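Local coordinates for putative oxidoreductase (PDB 3KUX), which probably acts as an NAD(P)-dependent oxidoreductase, pairing a Rossmann-type nucleotide-binding domain with a C-terminal alpha/beta domain, its substrate being unknown, at residues A[145-156]-A[238-249]. Sequence-based numbering, arbitrary orientation.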
# COMPACT_ATOMS: atom_id res chain seq x y z
N LEU A 145 18.97 4.34 -17.35
CA LEU A 145 19.88 4.50 -16.21
C LEU A 145 21.00 3.47 -16.21
O LEU A 145 21.95 3.57 -15.43
CB LEU A 145 19.13 4.42 -14.87
CG LEU A 145 17.97 5.40 -14.67
CD1 LEU A 145 17.27 5.15 -13.33
CD2 LEU A 145 18.45 6.84 -14.76
N GLY A 146 20.88 2.47 -17.08
CA GLY A 146 21.85 1.37 -17.15
C GLY A 146 21.54 0.33 -16.10
O GLY A 146 20.38 0.09 -15.77
N ASN A 147 22.58 -0.30 -15.57
CA ASN A 147 22.42 -1.19 -14.42
C ASN A 147 22.23 -0.38 -13.14
O ASN A 147 23.10 0.40 -12.75
CB ASN A 147 23.63 -2.11 -14.29
CG ASN A 147 23.96 -2.83 -15.58
OD1 ASN A 147 25.06 -2.69 -16.12
ND2 ASN A 147 23.00 -3.59 -16.10
N VAL A 148 21.08 -0.56 -12.50
CA VAL A 148 20.78 0.14 -11.26
C VAL A 148 21.59 -0.43 -10.10
O VAL A 148 21.62 -1.65 -9.90
CB VAL A 148 19.28 0.04 -10.93
CG1 VAL A 148 18.99 0.62 -9.56
CG2 VAL A 148 18.47 0.74 -12.00
N VAL A 149 22.24 0.44 -9.33
CA VAL A 149 23.06 0.00 -8.20
C VAL A 149 22.60 0.58 -6.86
O VAL A 149 23.07 0.15 -5.82
CB VAL A 149 24.56 0.36 -8.39
CG1 VAL A 149 25.10 -0.26 -9.66
CG2 VAL A 149 24.76 1.87 -8.39
N TYR A 150 21.69 1.53 -6.89
CA TYR A 150 21.27 2.21 -5.68
C TYR A 150 19.83 2.69 -5.77
O TYR A 150 19.43 3.28 -6.78
CB TYR A 150 22.18 3.42 -5.41
CG TYR A 150 21.97 4.08 -4.07
CD1 TYR A 150 22.49 3.52 -2.91
CD2 TYR A 150 21.26 5.28 -3.96
CE1 TYR A 150 22.30 4.12 -1.67
CE2 TYR A 150 21.08 5.89 -2.72
CZ TYR A 150 21.60 5.30 -1.58
OH TYR A 150 21.42 5.90 -0.36
N PHE A 151 19.05 2.44 -4.73
CA PHE A 151 17.68 2.91 -4.67
C PHE A 151 17.35 3.49 -3.29
O PHE A 151 17.44 2.79 -2.28
CB PHE A 151 16.71 1.79 -5.04
CG PHE A 151 15.25 2.17 -4.93
CD1 PHE A 151 14.70 3.13 -5.77
CD2 PHE A 151 14.42 1.55 -4.01
CE1 PHE A 151 13.35 3.47 -5.68
CE2 PHE A 151 13.07 1.88 -3.90
CZ PHE A 151 12.53 2.84 -4.74
N GLU A 152 16.99 4.76 -3.26
CA GLU A 152 16.68 5.43 -2.00
C GLU A 152 15.26 5.98 -2.01
O GLU A 152 14.88 6.71 -2.92
CB GLU A 152 17.70 6.54 -1.72
CG GLU A 152 17.53 7.21 -0.36
CD GLU A 152 18.76 8.00 0.06
OE1 GLU A 152 18.68 8.74 1.06
OE2 GLU A 152 19.81 7.87 -0.61
N SER A 153 14.49 5.60 -1.00
CA SER A 153 13.08 5.94 -0.94
C SER A 153 12.73 6.50 0.44
O SER A 153 12.92 5.81 1.45
CB SER A 153 12.25 4.68 -1.24
OG SER A 153 10.86 4.93 -1.13
N HIS A 154 12.25 7.74 0.48
CA HIS A 154 11.91 8.41 1.74
C HIS A 154 10.43 8.78 1.86
O HIS A 154 9.76 9.07 0.87
CB HIS A 154 12.69 9.72 1.89
CG HIS A 154 14.15 9.54 2.16
ND1 HIS A 154 14.78 10.12 3.24
CD2 HIS A 154 15.12 8.88 1.48
CE1 HIS A 154 16.07 9.81 3.22
NE2 HIS A 154 16.29 9.06 2.16
N PHE A 155 9.94 8.80 3.10
CA PHE A 155 8.71 9.52 3.44
C PHE A 155 8.98 10.42 4.64
O PHE A 155 8.49 10.17 5.74
CB PHE A 155 7.57 8.56 3.76
CG PHE A 155 6.70 8.26 2.59
CD1 PHE A 155 6.40 9.25 1.67
CD2 PHE A 155 6.17 7.00 2.40
CE1 PHE A 155 5.59 8.99 0.57
CE2 PHE A 155 5.36 6.72 1.31
CZ PHE A 155 5.07 7.72 0.39
N ASP A 156 9.76 11.48 4.41
CA ASP A 156 10.15 12.38 5.48
C ASP A 156 9.10 13.46 5.67
O ASP A 156 8.63 14.05 4.70
CB ASP A 156 11.51 13.01 5.16
CG ASP A 156 12.59 11.97 4.97
OD1 ASP A 156 12.42 10.84 5.48
OD2 ASP A 156 13.60 12.27 4.31
N THR A 238 12.65 16.60 1.41
CA THR A 238 13.71 15.79 0.82
C THR A 238 13.17 14.91 -0.29
O THR A 238 11.96 14.74 -0.41
CB THR A 238 14.35 14.87 1.86
OG1 THR A 238 13.35 13.98 2.37
CG2 THR A 238 14.95 15.67 2.99
N ALA A 239 14.07 14.34 -1.09
CA ALA A 239 13.68 13.56 -2.27
C ALA A 239 12.80 12.39 -1.90
O ALA A 239 13.00 11.77 -0.86
CB ALA A 239 14.91 13.08 -3.01
N ARG A 240 11.83 12.08 -2.75
CA ARG A 240 11.02 10.88 -2.59
C ARG A 240 11.85 9.68 -3.02
O ARG A 240 12.04 8.73 -2.25
CB ARG A 240 9.73 10.98 -3.40
CG ARG A 240 8.92 9.69 -3.52
CD ARG A 240 8.15 9.35 -2.24
NE ARG A 240 7.60 7.99 -2.30
CZ ARG A 240 8.21 6.91 -1.81
NH1 ARG A 240 9.38 7.01 -1.20
NH2 ARG A 240 7.64 5.72 -1.93
N TYR A 241 12.37 9.74 -4.25
CA TYR A 241 13.25 8.72 -4.78
C TYR A 241 14.59 9.30 -5.21
O TYR A 241 14.65 10.39 -5.78
CB TYR A 241 12.64 8.05 -6.01
CG TYR A 241 11.40 7.21 -5.79
CD1 TYR A 241 11.26 6.41 -4.66
CD2 TYR A 241 10.39 7.17 -6.75
CE1 TYR A 241 10.13 5.63 -4.48
CE2 TYR A 241 9.26 6.40 -6.57
CZ TYR A 241 9.14 5.63 -5.44
OH TYR A 241 8.01 4.86 -5.27
N ILE A 242 15.65 8.54 -4.97
CA ILE A 242 16.96 8.81 -5.53
C ILE A 242 17.47 7.49 -6.11
O ILE A 242 17.64 6.52 -5.38
CB ILE A 242 17.95 9.31 -4.46
CG1 ILE A 242 17.54 10.70 -3.98
CG2 ILE A 242 19.37 9.31 -5.00
CD1 ILE A 242 18.27 11.15 -2.74
N VAL A 243 17.70 7.45 -7.41
CA VAL A 243 18.07 6.20 -8.07
C VAL A 243 19.33 6.38 -8.91
O VAL A 243 19.36 7.21 -9.82
CB VAL A 243 16.93 5.70 -8.97
CG1 VAL A 243 17.22 4.30 -9.46
CG2 VAL A 243 15.61 5.73 -8.22
N HIS A 244 20.36 5.60 -8.62
CA HIS A 244 21.61 5.68 -9.38
C HIS A 244 21.85 4.43 -10.21
O HIS A 244 21.77 3.31 -9.71
CB HIS A 244 22.81 5.93 -8.45
CG HIS A 244 22.76 7.22 -7.71
ND1 HIS A 244 22.51 8.43 -8.33
CD2 HIS A 244 22.92 7.51 -6.39
CE1 HIS A 244 22.52 9.40 -7.43
NE2 HIS A 244 22.77 8.86 -6.25
N GLY A 245 22.17 4.64 -11.48
CA GLY A 245 22.54 3.53 -12.36
C GLY A 245 23.94 3.76 -12.87
O GLY A 245 24.55 4.78 -12.57
N THR A 246 24.46 2.80 -13.63
CA THR A 246 25.80 2.94 -14.21
C THR A 246 25.84 3.98 -15.32
O THR A 246 26.92 4.38 -15.77
CB THR A 246 26.31 1.60 -14.78
OG1 THR A 246 25.35 1.07 -15.70
CG2 THR A 246 26.55 0.60 -13.67
N GLN A 247 24.67 4.43 -15.77
CA GLN A 247 24.61 5.34 -16.91
C GLN A 247 23.88 6.63 -16.58
O GLN A 247 23.91 7.58 -17.36
CB GLN A 247 23.91 4.67 -18.09
CG GLN A 247 24.56 3.38 -18.55
CD GLN A 247 25.59 3.60 -19.63
OE1 GLN A 247 26.31 4.60 -19.64
NE2 GLN A 247 25.68 2.65 -20.57
N GLY A 248 23.20 6.66 -15.43
CA GLY A 248 22.47 7.86 -15.05
C GLY A 248 21.75 7.76 -13.72
O GLY A 248 21.92 6.80 -12.97
N SER A 249 20.95 8.78 -13.43
CA SER A 249 20.26 8.85 -12.16
C SER A 249 18.88 9.46 -12.33
O SER A 249 18.59 10.12 -13.33
CB SER A 249 21.08 9.69 -11.17
OG SER A 249 22.40 9.20 -11.03
O HOH W 1 10.95 12.60 1.88
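Tyr-150 pairs with His-244, and Glu-152 with Ile-242, where strands 148-156 and 241-245 run antiparallel in the large mixed sheet of the C-terminal alpha/beta domain. A classic beta bulge interrupts the register: Val-149 and Tyr-150 both face His-244, whose O takes a straight bond from Val-149 N (2.9 Å, 170°) and a weak one from Tyr-150 N. The Tyr-150 and His-244 side chains point the same way, their rings nearly parallel but slid apart, Tyr-150 CD2 lying 3.7 Å from His-244 CD2. On that face a chain of polar bonds runs along strand 148-156: Tyr-150 OH meets Glu-152 OE2 from above the carboxylate plane, while His-154 NE2 reaches the anti lone pair of Glu-152 OE1 (2.7 Å). Held at both nitrogens by Glu-152 and Asp-156, the imidazole of His-154 probably has its rotation fixed; Thr-238 OG1 donates to the same Asp-156 OD2, from the same face of the carboxylate as ND1. The other face, toward helices 131-142 and 176-192, is largely apolar: Val-243 CG2 lies at the edge of the Phe-151 ring, and Phe-151 CZ meets Tyr-241 CE1 at 3.7 Å. Arg-240 starts away from strand 148-156, but a bend at chi2 (76°) brings its guanidinium back between Tyr-241 CE1 and the ring of Phe-155. The Phe-155 side is a cation-pi stack, with planes 29° apart, while Arg-240 NH1 donates to Ser-153 OG at 2.6 Å and weakly to His-154 O.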